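Local structure of exoribonuclease II, mitochondrial (Candida glabrata, 6F3H) at residues D410-E415 / I424-A429; T488-F493 / G517-F522. The protein degrades RNA from the 3' end as a mitochondrial exoribonuclease of the RNB family, the nuclease component of the mtEXO RNA degradosome. The protein carries 1 engineered substitution. All coordinates share one frame; numbering follows the deposited sequence.

In the fold
Both contacts lie in one mixed sheet of the RNB domain, with centres about 8 Å apart. Interaction 1 pairs strands 410-416 and 421-429, a beta hairpin that closes before the segments of interaction 2 begin. Interaction 2 pairs strands 488-499 and 505-519, a hairpin later in the chain. The order across the sheet is 390-391, 505-519, 488-499, 421-429, 410-416. The two hairpins join where strand 421-429 runs antiparallel beside strand 488-499. There I491 N lies 2.8 Å from I428 O, a probable hydrogen bond. The metal-binding D410 is on an outermost strand of this chain's sheet, and interaction 2 lies two strands further in.

Interaction 1 (D410-E415 / I424-A429); sequences DGISIE and IHIHIA. With MG (magnesium ion), chain E; nucleotides of chain C.
Four backbone hydrogen bonds join the antiparallel strands 410-415 and 424-429. G411 and H427 form one hydrogen-bonded pair, and S413 and H425 the other. H425 N gives a fairly straight bond, 2.8 Å to S413 O at 162°, and lies in the plane of that carbonyl. H427 N approaches G411 O from above the carbonyl plane.

The S413 hydroxyl and both imidazoles lie on one face. H427 NE2 donates to S413 OG at 3.0 Å. The hydroxyl sits in the ring plane, at the edge. S492 holds H427 ND1 at another corner of the ring. The bonds at NE2 and ND1 fix the ring's rotation; the S413 hydroxyl is itself held by P396 O. H425 ND1 is bonded to S494. Separately, E415 OE1 forms a salt bridge with R423.

The two strands form a beta hairpin of the RNB catalytic domain, and its first residue reaches the metal site. D410 OD1 binds the magnesium ion at 2.3 Å. D401 and two waters are further ligands. With CG between the backbone N and the carbonyl carbon (chi1 59°), the D410 carboxylate is placed at the ion. The O3' of the adenosine nucleotide of chain C lies 3.8 Å from D410 OD1, near the metal-bound carboxylate.

The isoleucines pack on the other face, which D410 shares. I414 and I424 lie side by side, with I424 CD1 3.5 Å from I414 CG1. I412 CG2 meets I426 CD1 at 4.0 Å. I428 CD1 touches the CA of D410. Helices 543-567 and 603-625 pack against this isoleucine face.

Interaction 2 (T488-F493 / G517-F522); sequences TETISF and GIVSNF
E489 makes the charged contacts here, with salt bridges from its carboxylate to R478 and R389. R389 NE also bonds to G517 O, so one arginine grips both strands. Within 488-493, T490 OG1 bonds to S492 OG. T490 OG1 reaches this place from the crowded position between its backbone N and carbonyl carbon (chi1 82°).

Four backbone hydrogen bonds cross between the strands. G517 N donates to T490 O at 3.0 Å, and T490 N returns the bond to G517 O at 3.2 Å. Both donors lie well above the carbonyl planes, the second by 62°. V519 N bonds to T488 O at 3.1 Å. The return bond, T488 N to V519 O, is weak.

These strands form a beta hairpin of the RNB domain. The N-to-C directions of the two short segments make 129°, so the antiparallel strands are strongly twisted against each other. Regular pairing covers T488 to T490 and G517 to V519. After V519 the chain leaves the sheet as a loop.

T488, T490 and V519 share one face of the sheet. T490 CG2 touches V519 CG2 at 3.7 Å, the two side chains crossing at about a right angle. H427 packs against both of them. On the other face, I518 CG2 comes to 3.7 Å from the backbone N of T488. The loop brings F522 back to the start of the first strand. Its ring meets T488 edge-on, with CZ 3.9 Å from T488 CG2. T488 CB lies in the ring plane. T488 OG1 is 3.8 Å from F522 CE2 and is bonded to R486 O.

Interaction 1 (D410-E415 / I424-A429)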
loop_
_atom_site.group_PDB
_atom_site.type_symbol
_atom_site.label_atom_id
_atom_site.label_comp_id
_atom_site.label_asym_id
_atom_site.label_seq_id
_atom_site.Cartn_x
_atom_site.Cartn_y
_atom_site.Cartn_z
ATOM N N ASP A 410 -14.183 8.092 14.217
ATOM C CA ASP A 410 -13.885 9.449 14.659
ATOM C C ASP A 410 -15.133 10.265 14.988
ATOM O O ASP A 410 -16.139 10.188 14.283
ATOM C CB ASP A 410 -13.130 10.159 13.532
ATOM C CG ASP A 410 -13.939 10.199 12.214
ATOM O OD1 ASP A 410 -14.769 9.287 11.995
ATOM O OD2 ASP A 410 -13.706 11.059 11.339
ATOM N N GLY A 411 -15.036 11.094 16.022
ATOM C CA GLY A 411 -16.021 12.137 16.268
ATOM C C GLY A 411 -15.342 13.356 16.856
ATOM O O GLY A 411 -14.286 13.254 17.477
ATOM N N ILE A 412 -15.965 14.518 16.672
ATOM C CA ILE A 412 -15.440 15.783 17.179
ATOM C C ILE A 412 -16.445 16.451 18.109
ATOM O O ILE A 412 -17.650 16.483 17.827
ATOM C CB ILE A 412 -15.100 16.748 16.030
ATOM C CG1 ILE A 412 -14.448 15.993 14.888
ATOM C CG2 ILE A 412 -14.206 17.853 16.509
ATOM C CD1 ILE A 412 -14.165 16.874 13.723
ATOM N N SER A 413 -15.931 17.056 19.178
ATOM C CA SER A 413 -16.736 17.803 20.126
ATOM C C SER A 413 -15.970 19.050 20.511
ATOM O O SER A 413 -14.749 18.998 20.689
ATOM C CB SER A 413 -17.054 16.962 21.353
ATOM O OG SER A 413 -17.843 15.838 20.987
ATOM N N ILE A 414 -16.679 20.176 20.593
ATOM C CA ILE A 414 -16.075 21.439 20.990
ATOM C C ILE A 414 -16.866 22.055 22.131
ATOM O O ILE A 414 -18.097 21.928 22.211
ATOM C CB ILE A 414 -15.953 22.427 19.813
ATOM C CG1 ILE A 414 -15.293 23.721 20.265
ATOM C CG2 ILE A 414 -17.277 22.729 19.227
ATOM C CD1 ILE A 414 -14.972 24.628 19.145
ATOM N N GLU A 415 -16.138 22.689 23.035
ATOM C CA GLU A 415 -16.698 23.511 24.086
ATOM C C GLU A 415 -16.120 24.900 23.969
ATOM O O GLU A 415 -14.907 25.083 24.128
ATOM C CB GLU A 415 -16.378 22.932 25.445
ATOM C CG GLU A 415 -17.316 21.866 25.818
ATOM C CD GLU A 415 -16.816 21.125 27.001
ATOM O OE1 GLU A 415 -15.607 21.263 27.289
ATOM O OE2 GLU A 415 -17.629 20.449 27.661
ATOM N N ILE A 424 -11.432 21.092 22.859
ATOM C CA ILE A 424 -11.724 20.144 21.803
ATOM C C ILE A 424 -11.581 18.723 22.296
ATOM O O ILE A 424 -10.638 18.392 23.022
ATOM C CB ILE A 424 -10.812 20.384 20.607
ATOM C CG1 ILE A 424 -10.766 21.885 20.374
ATOM C CG2 ILE A 424 -11.326 19.602 19.461
ATOM C CD1 ILE A 424 -12.089 22.455 19.899
ATOM N N HIS A 425 -12.508 17.882 21.861
ATOM C CA HIS A 425 -12.525 16.477 22.208
ATOM C C HIS A 425 -12.639 15.662 20.947
ATOM O O HIS A 425 -13.576 15.848 20.166
ATOM C CB HIS A 425 -13.677 16.160 23.129
ATOM C CG HIS A 425 -13.621 16.905 24.419
ATOM N ND1 HIS A 425 -12.930 16.437 25.516
ATOM C CD2 HIS A 425 -14.167 18.085 24.786
ATOM C CE1 HIS A 425 -13.067 17.295 26.509
ATOM N NE2 HIS A 425 -13.814 18.301 26.093
ATOM N N ILE A 426 -11.699 14.750 20.771
ATOM C CA ILE A 426 -11.670 13.857 19.634
ATOM C C ILE A 426 -11.911 12.478 20.169
ATOM O O ILE A 426 -11.074 11.928 20.893
ATOM C CB ILE A 426 -10.341 13.930 18.900
ATOM C CG1 ILE A 426 -9.934 15.383 18.832
ATOM C CG2 ILE A 426 -10.480 13.339 17.522
ATOM C CD1 ILE A 426 -10.893 16.192 17.987
ATOM N N HIS A 427 -13.049 11.924 19.817
ATOM C CA HIS A 427 -13.454 10.639 20.340
ATOM C C HIS A 427 -13.227 9.617 19.260
ATOM O O HIS A 427 -13.834 9.685 18.191
ATOM C CB HIS A 427 -14.905 10.640 20.784
ATOM C CG HIS A 427 -15.269 11.870 21.525
ATOM N ND1 HIS A 427 -14.808 12.119 22.794
ATOM C CD2 HIS A 427 -16.063 12.913 21.190
ATOM C CE1 HIS A 427 -15.279 13.284 23.195
ATOM N NE2 HIS A 427 -16.050 13.782 22.244
ATOM N N ILE A 428 -12.347 8.689 19.543
ATOM C CA ILE A 428 -11.972 7.662 18.605
ATOM C C ILE A 428 -12.641 6.391 19.090
ATOM O O ILE A 428 -12.650 6.118 20.296
ATOM C CB ILE A 428 -10.443 7.529 18.575
ATOM C CG1 ILE A 428 -9.828 8.785 17.977
ATOM C CG2 ILE A 428 -10.067 6.377 17.711
ATOM C CD1 ILE A 428 -10.652 9.376 16.858
ATOM N N ALA A 429 -13.219 5.631 18.172
ATOM C CA ALA A 429 -13.779 4.355 18.583
ATOM C C ALA A 429 -12.710 3.549 19.311
ATOM O O ALA A 429 -11.509 3.741 19.082
ATOM C CB ALA A 429 -14.302 3.594 17.374
HETATM MG MG MG E . -15.668 9.567 9.935
ATOM P P A C 5 -8.141 9.959 9.007
ATOM O OP1 A C 5 -8.240 9.744 10.468
ATOM O OP2 A C 5 -7.185 9.132 8.217
ATOM O "O5'" A C 5 -9.583 9.701 8.412
ATOM C "C5'" A C 5 -10.679 10.433 8.919
ATOM C "C4'" A C 5 -11.877 10.366 8.016
ATOM O "O4'" A C 5 -11.575 10.986 6.744
ATOM C "C3'" A C 5 -12.368 8.978 7.646
ATOM O "O3'" A C 5 -13.187 8.419 8.648
ATOM C "C2'" A C 5 -13.115 9.243 6.355
ATOM O "O2'" A C 5 -14.375 9.838 6.628
ATOM C "C1'" A C 5 -12.211 10.284 5.710
ATOM N N9 A C 5 -11.168 9.616 4.948
ATOM C C8 A C 5 -9.897 9.263 5.327
ATOM N N7 A C 5 -9.229 8.622 4.401
ATOM C C5 A C 5 -10.152 8.548 3.374
ATOM C C6 A C 5 -10.076 8.000 2.094
ATOM N N6 A C 5 -8.981 7.389 1.623
ATOM N N1 A C 5 -11.187 8.109 1.324
ATOM C C2 A C 5 -12.282 8.725 1.807
ATOM N N3 A C 5 -12.480 9.290 2.996
ATOM C C4 A C 5 -11.355 9.149 3.709
HETATM O O HOH W 1 -14.884 11.335 10.275
HETATM O O HOH W 2 -15.981 9.414 11.882
#

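Interaction 2 (T488-F493 / G517-F522)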
loop_
_atom_site.group_PDB
_atom_site.type_symbol
_atom_site.label_atom_id
_atom_site.label_comp_id
_atom_site.label_asym_id
_atom_site.label_seq_id
_atom_site.Cartn_x
_atom_site.Cartn_y
_atom_site.Cartn_z
ATOM N N THR A 488 -21.527 4.626 24.320
ATOM C CA THR A 488 -20.550 4.242 23.310
ATOM C C THR A 488 -19.149 4.562 23.808
ATOM O O THR A 488 -18.805 5.731 24.009
ATOM C CB THR A 488 -20.836 4.965 21.995
ATOM O OG1 THR A 488 -22.024 4.409 21.412
ATOM C CG2 THR A 488 -19.678 4.816 21.036
ATOM N N GLU A 489 -18.364 3.515 24.031
ATOM C CA GLU A 489 -17.018 3.648 24.561
ATOM C C GLU A 489 -16.086 4.271 23.542
ATOM O O GLU A 489 -16.146 3.974 22.348
ATOM C CB GLU A 489 -16.480 2.293 24.988
ATOM C CG GLU A 489 -17.539 1.362 25.535
ATOM C CD GLU A 489 -16.942 0.280 26.414
ATOM O OE1 GLU A 489 -15.982 0.593 27.160
ATOM O OE2 GLU A 489 -17.419 -0.877 26.361
ATOM N N THR A 490 -15.217 5.144 24.015
ATOM C CA THR A 490 -14.291 5.805 23.132
ATOM C C THR A 490 -12.940 5.799 23.781
ATOM O O THR A 490 -12.787 5.463 24.957
ATOM C CB THR A 490 -14.619 7.270 22.870
ATOM O OG1 THR A 490 -14.116 8.041 23.966
ATOM C CG2 THR A 490 -16.074 7.462 22.759
ATOM N N ILE A 491 -11.977 6.261 23.005
ATOM C CA ILE A 491 -10.746 6.804 23.524
ATOM C C ILE A 491 -10.724 8.253 23.099
ATOM O O ILE A 491 -10.746 8.549 21.900
ATOM C CB ILE A 491 -9.516 6.071 22.983
ATOM C CG1 ILE A 491 -9.560 4.596 23.376
ATOM C CG2 ILE A 491 -8.264 6.705 23.533
ATOM C CD1 ILE A 491 -8.207 3.872 23.167
ATOM N N SER A 492 -10.655 9.156 24.061
ATOM C CA SER A 492 -10.884 10.550 23.755
ATOM C C SER A 492 -9.673 11.390 24.114
ATOM O O SER A 492 -9.067 11.233 25.181
ATOM C CB SER A 492 -12.140 11.037 24.464
ATOM O OG SER A 492 -13.234 10.191 24.142
ATOM N N PHE A 493 -9.342 12.290 23.202
ATOM C CA PHE A 493 -8.173 13.139 23.308
ATOM C C PHE A 493 -8.672 14.558 23.402
ATOM O O PHE A 493 -9.352 15.032 22.495
ATOM C CB PHE A 493 -7.282 12.980 22.090
ATOM C CG PHE A 493 -6.898 11.565 21.828
ATOM C CD1 PHE A 493 -7.792 10.698 21.198
ATOM C CD2 PHE A 493 -5.652 11.088 22.207
ATOM C CE1 PHE A 493 -7.450 9.373 20.958
ATOM C CE2 PHE A 493 -5.311 9.771 21.968
ATOM C CZ PHE A 493 -6.207 8.912 21.343
ATOM N N GLY A 517 -13.409 7.173 27.372
ATOM C CA GLY A 517 -14.645 7.893 27.614
ATOM C C GLY A 517 -15.942 7.181 27.282
ATOM O O GLY A 517 -15.948 5.976 27.009
ATOM N N ILE A 518 -17.057 7.919 27.347
ATOM C CA ILE A 518 -18.366 7.457 26.906
ATOM C C ILE A 518 -19.063 8.662 26.308
ATOM O O ILE A 518 -18.893 9.795 26.765
ATOM C CB ILE A 518 -19.249 6.856 28.027
ATOM C CG1 ILE A 518 -18.568 5.692 28.715
ATOM C CG2 ILE A 518 -20.599 6.370 27.497
ATOM C CD1 ILE A 518 -19.266 5.278 29.982
ATOM N N VAL A 519 -19.854 8.409 25.277
ATOM C CA VAL A 519 -20.585 9.449 24.580
ATOM C C VAL A 519 -21.880 8.811 24.122
ATOM O O VAL A 519 -21.980 7.591 24.009
ATOM C CB VAL A 519 -19.786 9.980 23.372
ATOM C CG1 VAL A 519 -18.475 10.609 23.806
ATOM C CG2 VAL A 519 -19.525 8.853 22.424
ATOM N N SER A 520 -22.896 9.627 23.882
ATOM C CA SER A 520 -24.111 8.997 23.389
ATOM C C SER A 520 -24.931 9.939 22.535
ATOM O O SER A 520 -25.905 9.519 21.908
ATOM C CB SER A 520 -24.952 8.480 24.551
ATOM O OG SER A 520 -24.835 9.341 25.673
ATOM N N ASN A 521 -24.552 11.202 22.473
ATOM C CA ASN A 521 -25.322 12.156 21.694
ATOM C C ASN A 521 -24.579 12.374 20.394
ATOM O O ASN A 521 -23.598 13.114 20.355
ATOM C CB ASN A 521 -25.501 13.458 22.455
ATOM C CG ASN A 521 -26.348 14.465 21.697
ATOM O OD1 ASN A 521 -27.138 14.103 20.814
ATOM N ND2 ASN A 521 -26.183 15.739 22.036
ATOM N N PHE A 522 -25.074 11.760 19.324
ATOM C CA PHE A 522 -24.446 11.807 17.997
ATOM C C PHE A 522 -25.360 12.502 16.990
ATOM O O PHE A 522 -26.252 11.855 16.416
ATOM C CB PHE A 522 -24.135 10.406 17.471
ATOM C CG PHE A 522 -23.121 9.628 18.256
ATOM C CD1 PHE A 522 -21.798 10.044 18.356
ATOM C CD2 PHE A 522 -23.497 8.425 18.847
ATOM C CE1 PHE A 522 -20.881 9.285 19.065
ATOM C CE2 PHE A 522 -22.591 7.676 19.546
ATOM C CZ PHE A 522 -21.280 8.103 19.649
#